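Local coordinates for glial cell-derived neurotrophic factor (Rattus norvegicus, PDB 1AGQ), which acts as a secreted cystine-knot growth factor that supports neurons, working as a dimer that engages cell-surface receptors, at the interface of chains A and B. Sequence-based numbering; all coordinates share one arbitrary frame. Chains: chain A/B, Glial cell-derived neurotrophic factor.

The interface of chains A and B. Residues chain A 66-69, 104-105, 108, 128-129; chain B 80-81, 84.
B:Tyr80, in the first turn of helix 79-89, meets the extended backbone of A:Tyr68 and A:Cys69 in strand 63-70, with A:Arg104 and A:Pro105 of strand 103-105 lying alongside. Its CG stands anti to the backbone N (chi1 177°), which sends the ring away from the helix and into chain A. There its phenol oxygen, OH of B:Tyr80, accepts a hydrogen bond from the amide N of A:Cys69 at 2.9 Å, nearly straight at 164°. The O of a water lies 2.8 Å from OH of B:Tyr80 and also binds the carbonyl O of A:Cys69, giving the hydroxyl a second polar partner. Tyrosine suits this place because it combines a flat apolar ring with a polar tip. One face of that ring takes CG of A:Pro105, 3.6 Å from the centroid of the B:Tyr80 ring in a CH-pi contact; the compact, rigid proline ring can lie close against it. The opposite face is backed by branched B:Leu84 of its own helix. A:Phe66, flat and wholly apolar, approaches across the tyrosine side chain, its CZ 3.9 Å from CE1 of B:Tyr80, while CD2 of B:Leu84 meets the phenylalanine ring edge-on. Beside this apolar core, A:Arg104, bent at chi2 and chi3, turns its guanidinium end-on to B:Asp81. NH1 and NH2 of A:Arg104 meet OD1 and OD2 of B:Asp81, respectively, each at 2.8 Å, through syn lone pairs; the planes are 10° apart, although the oxygens sit somewhat out of the guanidinium plane. Arginine's paired donors match both oxygens of the short aspartate. Within the cystine-knot dimer, the helix of chain B thus packs against the strands of chain A, beside the knot cysteine A:Cys69, and the two-fold axis repeats the contact with the chains exchanged.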
loop_
_atom_site.group_PDB
_atom_site.type_symbol
_atom_site.label_atom_id
_atom_site.label_comp_id
_atom_site.label_asym_id
_atom_site.label_seq_id
_atom_site.Cartn_x
_atom_site.Cartn_y
_atom_site.Cartn_z
ATOM N N PHE A 66 -25.369 -8.662 -19.694
ATOM C CA PHE A 66 -24.396 -8.121 -18.739
ATOM C C PHE A 66 -25.200 -7.422 -17.647
ATOM O O PHE A 66 -26.084 -6.624 -17.951
ATOM C CB PHE A 66 -23.490 -7.103 -19.405
ATOM C CG PHE A 66 -22.579 -6.359 -18.443
ATOM C CD1 PHE A 66 -21.545 -7.015 -17.762
ATOM C CD2 PHE A 66 -22.749 -4.986 -18.242
ATOM C CE1 PHE A 66 -20.689 -6.297 -16.892
ATOM C CE2 PHE A 66 -21.913 -4.265 -17.383
ATOM C CZ PHE A 66 -20.873 -4.931 -16.703
ATOM N N ARG A 67 -24.902 -7.724 -16.396
ATOM C CA ARG A 67 -25.625 -7.100 -15.288
ATOM C C ARG A 67 -24.651 -6.313 -14.435
ATOM O O ARG A 67 -23.543 -6.767 -14.159
ATOM C CB ARG A 67 -26.331 -8.160 -14.452
ATOM C CG ARG A 67 -27.358 -8.993 -15.200
ATOM C CD ARG A 67 -27.861 -10.202 -14.393
ATOM N NE ARG A 67 -28.893 -10.894 -15.165
ATOM C CZ ARG A 67 -28.652 -11.902 -16.002
ATOM N NH1 ARG A 67 -27.413 -12.341 -16.166
ATOM N NH2 ARG A 67 -29.631 -12.438 -16.723
ATOM N N TYR A 68 -25.061 -5.112 -14.026
ATOM C CA TYR A 68 -24.201 -4.263 -13.231
ATOM C C TYR A 68 -24.964 -3.673 -12.058
ATOM O O TYR A 68 -26.197 -3.721 -12.008
ATOM C CB TYR A 68 -23.579 -3.157 -14.089
ATOM C CG TYR A 68 -24.559 -2.199 -14.748
ATOM C CD1 TYR A 68 -25.002 -1.050 -14.074
ATOM C CD2 TYR A 68 -25.070 -2.455 -16.020
ATOM C CE1 TYR A 68 -25.939 -0.195 -14.650
ATOM C CE2 TYR A 68 -26.010 -1.600 -16.610
ATOM C CZ TYR A 68 -26.436 -0.483 -15.912
ATOM O OH TYR A 68 -27.391 0.336 -16.455
ATOM N N CYS A 69 -24.204 -3.142 -11.116
ATOM C CA CYS A 69 -24.751 -2.570 -9.888
ATOM C C CYS A 69 -24.606 -1.061 -9.886
ATOM O O CYS A 69 -23.573 -0.528 -10.274
ATOM C CB CYS A 69 -24.006 -3.171 -8.690
ATOM S SG CYS A 69 -24.132 -4.969 -8.622
ATOM N N ARG A 104 -21.964 -2.394 -5.238
ATOM C CA ARG A 104 -21.105 -3.278 -6.028
ATOM C C ARG A 104 -21.607 -4.709 -6.070
ATOM O O ARG A 104 -22.495 -5.086 -5.312
ATOM C CB ARG A 104 -19.702 -3.289 -5.381
ATOM C CG ARG A 104 -19.068 -1.931 -5.288
ATOM C CD ARG A 104 -18.401 -1.558 -6.606
ATOM N NE ARG A 104 -17.386 -2.542 -6.942
ATOM C CZ ARG A 104 -16.842 -2.686 -8.140
ATOM N NH1 ARG A 104 -17.213 -1.898 -9.143
ATOM N NH2 ARG A 104 -15.944 -3.639 -8.324
ATOM N N PRO A 105 -21.052 -5.534 -6.988
ATOM C CA PRO A 105 -21.478 -6.934 -7.057
ATOM C C PRO A 105 -21.041 -7.678 -5.787
ATOM O O PRO A 105 -19.921 -7.488 -5.318
ATOM C CB PRO A 105 -20.733 -7.492 -8.288
ATOM C CG PRO A 105 -20.271 -6.305 -9.038
ATOM C CD PRO A 105 -20.084 -5.196 -8.038
ATOM N N PHE A 108 -21.400 -13.023 -8.491
ATOM C CA PHE A 108 -21.198 -12.906 -9.929
ATOM C C PHE A 108 -21.904 -14.021 -10.674
ATOM O O PHE A 108 -22.178 -15.078 -10.110
ATOM C CB PHE A 108 -19.699 -12.938 -10.244
ATOM C CG PHE A 108 -18.968 -11.703 -9.826
ATOM C CD1 PHE A 108 -19.017 -10.549 -10.590
ATOM C CD2 PHE A 108 -18.244 -11.690 -8.637
ATOM C CE1 PHE A 108 -18.365 -9.398 -10.188
ATOM C CE2 PHE A 108 -17.584 -10.536 -8.225
ATOM C CZ PHE A 108 -17.645 -9.387 -8.999
ATOM N N SER A 128 -19.867 -10.423 -14.772
ATOM C CA SER A 128 -21.223 -9.886 -14.663
ATOM C C SER A 128 -21.797 -10.134 -13.273
ATOM O O SER A 128 -21.615 -11.200 -12.681
ATOM C CB SER A 128 -22.101 -10.545 -15.729
ATOM O OG SER A 128 -23.435 -10.059 -15.735
ATOM N N ALA A 129 -22.509 -9.136 -12.767
ATOM C CA ALA A 129 -23.126 -9.240 -11.444
ATOM C C ALA A 129 -24.345 -10.164 -11.376
ATOM O O ALA A 129 -25.179 -10.206 -12.296
ATOM C CB ALA A 129 -23.494 -7.837 -10.953
ATOM N N TYR B 80 -15.027 -7.470 -14.335
ATOM C CA TYR B 80 -16.200 -6.616 -14.211
ATOM C C TYR B 80 -15.863 -5.131 -14.357
ATOM O O TYR B 80 -16.490 -4.405 -15.146
ATOM C CB TYR B 80 -16.862 -6.901 -12.859
ATOM C CG TYR B 80 -18.061 -6.028 -12.562
ATOM C CD1 TYR B 80 -19.302 -6.274 -13.158
ATOM C CD2 TYR B 80 -17.956 -4.973 -11.651
ATOM C CE1 TYR B 80 -20.422 -5.472 -12.845
ATOM C CE2 TYR B 80 -19.048 -4.181 -11.335
ATOM C CZ TYR B 80 -20.276 -4.433 -11.933
ATOM O OH TYR B 80 -21.342 -3.638 -11.595
ATOM N N ASP B 81 -14.862 -4.668 -13.618
ATOM C CA ASP B 81 -14.468 -3.274 -13.667
ATOM C C ASP B 81 -13.861 -2.862 -14.998
ATOM O O ASP B 81 -13.996 -1.725 -15.419
ATOM C CB ASP B 81 -13.511 -2.984 -12.518
ATOM C CG ASP B 81 -14.242 -2.906 -11.196
ATOM O OD1 ASP B 81 -15.231 -2.145 -11.134
ATOM O OD2 ASP B 81 -13.851 -3.603 -10.244
ATOM N N LEU B 84 -16.808 -2.254 -17.206
ATOM C CA LEU B 84 -17.434 -0.968 -16.901
ATOM C C LEU B 84 -16.686 0.214 -17.523
ATOM O O LEU B 84 -17.298 1.146 -18.056
ATOM C CB LEU B 84 -17.515 -0.795 -15.365
ATOM C CG LEU B 84 -18.618 -1.572 -14.647
ATOM C CD1 LEU B 84 -18.679 -1.147 -13.182
ATOM C CD2 LEU B 84 -19.962 -1.313 -15.304
HETATM O O HOH W 1 -20.973 -1.462 -9.849
#